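Local coordinates for kinesin-like protein (Caenorhabditis elegans, PDB 5X3E), which is a kinesin-6 motor, Zen4, that probably couples ATP hydrolysis to force production or movement along microtubules, at residues 146-160 against 261-273. Sequence-based numbering, arbitrary orientation.
Sequences LDVIFNSINNRVEKC and DVEVSSSEEALEV. With SO4 (sulfate ion), chain F; SO4 (sulfate ion), chain I; SO4 (sulfate ion), chain R.
Phe150 lays one face of its ring on the backbone leading into helix 267-281, with Ser266 C 3.4 Å above the plane, over the ring centre. Its CG lies beside the backbone N (chi1 -80°), which directs the ring at this turn; the small serines let it settle flat on the peptide, and Val264 CG2 touches its CZ at 4.0 Å. With an alanine in place of Phe150, the Ser266-Ser267 peptide would probably lose its covering ring and Val264 CG2 the CZ contact. One turn back, Leu146 CD2 meets Ala270 CB, small enough to admit the leucine, and CD1 meets Leu271, while Ser267 OG donates to Asp147 OD1 from above the carboxylate plane; Arg199 also pairs with that acid. Buried Glu263 takes a hydrogen bond from Cys160 N at OE2 (2.9 Å, 167°); Ser216 and a water bound to Glu158 O satisfy OE1. In this kinesin motor domain, of the P-loop NTPase clan, the contact joins helix segments 146-152 and 267-273, their directions 145° apart, beside the central sheet, whose strand 262-264 leads into the second helix. Ser266 OG accepts from Glu269 N, capping that helix. Toward solvent the contact loosens: exposed Arg156 merely lays a guanidinium face over Ser265 O, and Lys159, extended beyond CG, brings NZ to Glu269 OE1 at 2.6 Å, a salt bridge to an acid Arg189 shares.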
loop_
_atom_site.group_PDB
_atom_site.type_symbol
_atom_site.label_atom_id
_atom_site.label_comp_id
_atom_site.label_asym_id
_atom_site.label_seq_id
_atom_site.Cartn_x
_atom_site.Cartn_y
_atom_site.Cartn_z
ATOM N N LEU A 146 9.720 -3.866 2.141
ATOM C CA LEU A 146 9.874 -4.808 3.246
ATOM C C LEU A 146 11.339 -4.985 3.620
ATOM O O LEU A 146 11.681 -5.032 4.809
ATOM C CB LEU A 146 9.258 -6.159 2.887
ATOM C CG LEU A 146 7.738 -6.239 2.753
ATOM C CD1 LEU A 146 7.340 -7.570 2.110
ATOM C CD2 LEU A 146 7.075 -6.053 4.120
ATOM N N ASP A 147 12.214 -5.107 2.618
ATOM C CA ASP A 147 13.648 -5.218 2.877
ATOM C C ASP A 147 14.155 -4.028 3.677
ATOM O O ASP A 147 14.778 -4.189 4.732
ATOM C CB ASP A 147 14.413 -5.321 1.555
ATOM C CG ASP A 147 14.319 -6.693 0.924
ATOM O OD1 ASP A 147 14.194 -7.689 1.668
ATOM O OD2 ASP A 147 14.383 -6.771 -0.323
ATOM N N VAL A 148 13.889 -2.817 3.187
ATOM C CA VAL A 148 14.444 -1.617 3.797
ATOM C C VAL A 148 13.884 -1.404 5.200
ATOM O O VAL A 148 14.613 -0.985 6.110
ATOM C CB VAL A 148 14.192 -0.409 2.881
ATOM C CG1 VAL A 148 14.530 0.877 3.592
ATOM C CG2 VAL A 148 15.019 -0.553 1.613
ATOM N N ILE A 149 12.585 -1.663 5.395
ATOM C CA ILE A 149 11.997 -1.562 6.731
ATOM C C ILE A 149 12.757 -2.449 7.709
ATOM O O ILE A 149 13.237 -1.986 8.750
ATOM C CB ILE A 149 10.495 -1.913 6.702
ATOM C CG1 ILE A 149 9.684 -0.780 6.069
ATOM C CG2 ILE A 149 9.968 -2.203 8.110
ATOM C CD1 ILE A 149 8.273 -1.190 5.711
ATOM N N PHE A 150 12.886 -3.736 7.384
ATOM C CA PHE A 150 13.565 -4.651 8.296
ATOM C C PHE A 150 15.044 -4.325 8.434
ATOM O O PHE A 150 15.638 -4.606 9.479
ATOM C CB PHE A 150 13.370 -6.091 7.834
ATOM C CG PHE A 150 12.044 -6.661 8.216
ATOM C CD1 PHE A 150 11.860 -7.233 9.463
ATOM C CD2 PHE A 150 10.973 -6.602 7.348
ATOM C CE1 PHE A 150 10.640 -7.751 9.827
ATOM C CE2 PHE A 150 9.745 -7.117 7.705
ATOM C CZ PHE A 150 9.579 -7.695 8.948
ATOM N N ASN A 151 15.654 -3.738 7.400
ATOM C CA ASN A 151 17.031 -3.269 7.525
ATOM C C ASN A 151 17.143 -2.082 8.473
ATOM O O ASN A 151 18.157 -1.937 9.165
ATOM C CB ASN A 151 17.589 -2.885 6.154
ATOM C CG ASN A 151 17.706 -4.069 5.225
ATOM O OD1 ASN A 151 17.667 -5.219 5.663
ATOM N ND2 ASN A 151 17.857 -3.795 3.932
ATOM N N SER A 152 16.119 -1.229 8.526
ATOM C CA SER A 152 16.230 0.068 9.179
ATOM C C SER A 152 15.704 0.104 10.611
ATOM O O SER A 152 16.015 1.058 11.334
ATOM C CB SER A 152 15.494 1.128 8.356
ATOM O OG SER A 152 15.981 1.157 7.029
ATOM N N ILE A 153 14.927 -0.893 11.048
ATOM C CA ILE A 153 14.408 -0.890 12.412
ATOM C C ILE A 153 15.411 -1.573 13.328
ATOM O O ILE A 153 16.212 -2.411 12.901
ATOM C CB ILE A 153 13.022 -1.564 12.510
ATOM C CG1 ILE A 153 13.118 -3.058 12.202
ATOM C CG2 ILE A 153 12.012 -0.871 11.609
ATOM C CD1 ILE A 153 11.772 -3.734 12.093
ATOM N N ASN A 154 15.382 -1.186 14.599
ATOM C CA ASN A 154 16.153 -1.828 15.650
ATOM C C ASN A 154 15.207 -2.269 16.757
ATOM O O ASN A 154 14.019 -1.937 16.757
ATOM C CB ASN A 154 17.229 -0.889 16.213
ATOM C CG ASN A 154 18.114 -0.310 15.132
ATOM O OD1 ASN A 154 18.624 -1.037 14.278
ATOM N ND2 ASN A 154 18.292 1.008 15.153
ATOM N N ASN A 155 15.749 -3.039 17.699
ATOM C CA ASN A 155 14.993 -3.506 18.861
ATOM C C ASN A 155 13.741 -4.267 18.434
ATOM O O ASN A 155 12.682 -4.157 19.054
ATOM C CB ASN A 155 14.624 -2.346 19.786
ATOM C CG ASN A 155 15.838 -1.629 20.338
ATOM O OD1 ASN A 155 16.948 -2.161 20.325
ATOM N ND2 ASN A 155 15.628 -0.418 20.846
ATOM N N ARG A 156 13.859 -5.041 17.360
ATOM C CA ARG A 156 12.772 -5.917 16.948
ATOM C C ARG A 156 12.698 -7.086 17.926
ATOM O O ARG A 156 13.684 -7.803 18.112
ATOM C CB ARG A 156 13.011 -6.440 15.534
ATOM C CG ARG A 156 11.750 -6.813 14.780
ATOM C CD ARG A 156 12.054 -7.744 13.621
ATOM N NE ARG A 156 12.337 -9.079 14.134
ATOM C CZ ARG A 156 13.530 -9.656 14.164
ATOM N NH1 ARG A 156 14.603 -9.029 13.694
ATOM N NH2 ARG A 156 13.643 -10.875 14.670
ATOM N N VAL A 157 11.552 -7.277 18.564
ATOM C CA VAL A 157 11.451 -8.341 19.558
ATOM C C VAL A 157 10.992 -9.656 18.951
ATOM O O VAL A 157 10.540 -9.709 17.803
ATOM C CB VAL A 157 10.517 -7.955 20.716
ATOM C CG1 VAL A 157 11.244 -7.092 21.653
ATOM C CG2 VAL A 157 9.276 -7.240 20.194
ATOM N N GLU A 158 11.087 -10.721 19.738
ATOM C CA GLU A 158 10.562 -12.007 19.330
ATOM C C GLU A 158 9.041 -11.937 19.228
ATOM O O GLU A 158 8.389 -10.989 19.696
ATOM C CB GLU A 158 10.957 -13.087 20.330
ATOM C CG GLU A 158 12.459 -13.202 20.554
ATOM C CD GLU A 158 12.809 -14.022 21.785
ATOM O OE1 GLU A 158 12.049 -13.989 22.783
ATOM O OE2 GLU A 158 13.843 -14.714 21.739
ATOM N N LYS A 159 8.478 -12.973 18.616
ATOM C CA LYS A 159 7.051 -13.027 18.366
ATOM C C LYS A 159 6.278 -13.252 19.661
ATOM O O LYS A 159 6.820 -13.697 20.678
ATOM C CB LYS A 159 6.734 -14.154 17.381
ATOM C CG LYS A 159 7.245 -13.918 15.972
ATOM C CD LYS A 159 6.826 -15.074 15.086
ATOM C CE LYS A 159 7.255 -14.888 13.647
ATOM N NZ LYS A 159 6.817 -16.040 12.811
ATOM N N CYS A 160 4.992 -12.907 19.607
ATOM C CA CYS A 160 4.008 -13.155 20.652
ATOM C C CYS A 160 4.242 -12.335 21.912
ATOM O O CYS A 160 3.601 -12.597 22.938
ATOM C CB CYS A 160 3.926 -14.646 21.001
ATOM S SG CYS A 160 3.809 -15.708 19.537
ATOM N N ASP A 261 -4.112 -9.755 11.677
ATOM C CA ASP A 261 -2.814 -9.090 11.765
ATOM C C ASP A 261 -1.767 -10.173 11.995
ATOM O O ASP A 261 -1.749 -10.815 13.053
ATOM C CB ASP A 261 -2.792 -8.060 12.894
ATOM C CG ASP A 261 -3.682 -6.865 12.625
ATOM O OD1 ASP A 261 -4.888 -6.927 12.940
ATOM O OD2 ASP A 261 -3.166 -5.850 12.117
ATOM N N VAL A 262 -0.902 -10.382 11.005
ATOM C CA VAL A 262 0.050 -11.488 11.006
ATOM C C VAL A 262 1.429 -10.951 11.362
ATOM O O VAL A 262 1.966 -10.080 10.664
ATOM C CB VAL A 262 0.076 -12.206 9.647
ATOM C CG1 VAL A 262 1.119 -13.308 9.655
ATOM C CG2 VAL A 262 -1.307 -12.765 9.300
ATOM N N GLU A 263 2.007 -11.474 12.440
ATOM C CA GLU A 263 3.324 -11.038 12.876
ATOM C C GLU A 263 4.398 -11.670 12.009
ATOM O O GLU A 263 4.377 -12.879 11.757
ATOM C CB GLU A 263 3.561 -11.386 14.342
ATOM C CG GLU A 263 4.824 -10.755 14.900
ATOM C CD GLU A 263 4.924 -10.893 16.399
ATOM O OE1 GLU A 263 5.627 -10.070 17.019
ATOM O OE2 GLU A 263 4.290 -11.817 16.958
ATOM N N VAL A 264 5.324 -10.842 11.537
ATOM C CA VAL A 264 6.409 -11.271 10.669
ATOM C C VAL A 264 7.719 -10.772 11.265
ATOM O O VAL A 264 7.802 -9.624 11.721
ATOM C CB VAL A 264 6.218 -10.767 9.224
ATOM C CG1 VAL A 264 5.119 -11.565 8.546
ATOM C CG2 VAL A 264 5.870 -9.282 9.207
ATOM N N SER A 265 8.725 -11.643 11.290
ATOM C CA SER A 265 10.011 -11.329 11.889
ATOM C C SER A 265 11.063 -10.915 10.871
ATOM O O SER A 265 12.136 -10.453 11.271
ATOM C CB SER A 265 10.529 -12.536 12.680
ATOM O OG SER A 265 9.732 -12.763 13.826
ATOM N N SER A 266 10.789 -11.066 9.579
ATOM C CA SER A 266 11.782 -10.738 8.569
ATOM C C SER A 266 11.093 -10.384 7.258
ATOM O O SER A 266 9.932 -10.735 7.025
ATOM C CB SER A 266 12.768 -11.896 8.366
ATOM O OG SER A 266 12.142 -13.005 7.746
ATOM N N SER A 267 11.839 -9.671 6.405
ATOM C CA SER A 267 11.381 -9.380 5.050
ATOM C C SER A 267 10.991 -10.665 4.341
ATOM O O SER A 267 9.981 -10.722 3.628
ATOM C CB SER A 267 12.482 -8.654 4.276
ATOM O OG SER A 267 12.006 -8.171 3.037
ATOM N N GLU A 268 11.786 -11.713 4.549
ATOM C CA GLU A 268 11.494 -13.024 3.985
ATOM C C GLU A 268 10.161 -13.572 4.476
ATOM O O GLU A 268 9.329 -14.010 3.676
ATOM C CB GLU A 268 12.631 -13.978 4.345
ATOM C CG GLU A 268 12.440 -15.365 3.816
ATOM C CD GLU A 268 12.328 -15.404 2.316
ATOM O OE1 GLU A 268 12.952 -14.566 1.628
ATOM O OE2 GLU A 268 11.602 -16.287 1.814
ATOM N N GLU A 269 9.933 -13.541 5.790
ATOM C CA GLU A 269 8.681 -14.063 6.328
ATOM C C GLU A 269 7.491 -13.241 5.846
ATOM O O GLU A 269 6.424 -13.794 5.554
ATOM C CB GLU A 269 8.749 -14.106 7.856
ATOM C CG GLU A 269 7.519 -14.679 8.523
ATOM C CD GLU A 269 7.774 -15.084 9.961
ATOM O OE1 GLU A 269 7.404 -16.219 10.335
ATOM O OE2 GLU A 269 8.353 -14.273 10.715
ATOM N N ALA A 270 7.661 -11.919 5.747
ATOM C CA ALA A 270 6.580 -11.057 5.278
ATOM C C ALA A 270 6.202 -11.387 3.843
ATOM O O ALA A 270 5.019 -11.374 3.483
ATOM C CB ALA A 270 6.988 -9.588 5.399
ATOM N N LEU A 271 7.198 -11.675 3.008
ATOM C CA LEU A 271 6.927 -12.053 1.628
ATOM C C LEU A 271 6.239 -13.406 1.538
ATOM O O LEU A 271 5.434 -13.621 0.625
ATOM C CB LEU A 271 8.225 -12.067 0.828
ATOM C CG LEU A 271 8.694 -10.690 0.368
ATOM C CD1 LEU A 271 10.114 -10.757 -0.171
ATOM C CD2 LEU A 271 7.740 -10.156 -0.687
ATOM N N GLU A 272 6.562 -14.340 2.441
ATOM C CA GLU A 272 5.840 -15.610 2.473
ATOM C C GLU A 272 4.366 -15.390 2.772
ATOM O O GLU A 272 3.497 -16.047 2.187
ATOM C CB GLU A 272 6.453 -16.556 3.506
ATOM C CG GLU A 272 7.825 -17.108 3.135
ATOM C CD GLU A 272 8.379 -18.065 4.183
ATOM O OE1 GLU A 272 7.661 -18.368 5.161
ATOM O OE2 GLU A 272 9.535 -18.515 4.026
ATOM N N VAL A 273 4.066 -14.455 3.670
ATOM C CA VAL A 273 2.679 -14.130 3.970
ATOM C C VAL A 273 2.025 -13.459 2.771
ATOM O O VAL A 273 0.884 -13.780 2.411
ATOM C CB VAL A 273 2.605 -13.257 5.239
ATOM C CG1 VAL A 273 1.203 -12.726 5.448
ATOM C CG2 VAL A 273 3.026 -14.069 6.447
HETATM S S SO4 F . 10.714 -15.307 16.757
HETATM O O1 SO4 F . 11.524 -16.339 17.391
HETATM O O2 SO4 F . 11.571 -14.284 16.170
HETATM O O3 SO4 F . 9.898 -15.929 15.716
HETATM O O4 SO4 F . 9.862 -14.692 17.769
HETATM S S SO4 I . 0.278 -14.288 14.159
HETATM O O1 SO4 I . 0.912 -14.885 15.331
HETATM O O2 SO4 I . 1.299 -14.025 13.151
HETATM O O3 SO4 I . -0.703 -15.221 13.614
HETATM O O4 SO4 I . -0.379 -13.037 14.542
HETATM S S SO4 R . -6.011 -11.534 14.675
HETATM O O1 SO4 R . -4.793 -12.284 14.977
HETATM O O2 SO4 R . -5.658 -10.252 14.068
HETATM O O3 SO4 R . -6.846 -12.303 13.754
HETATM O O4 SO4 R . -6.761 -11.298 15.908
HETATM O O HOH W 1 6.151 -9.736 19.648
#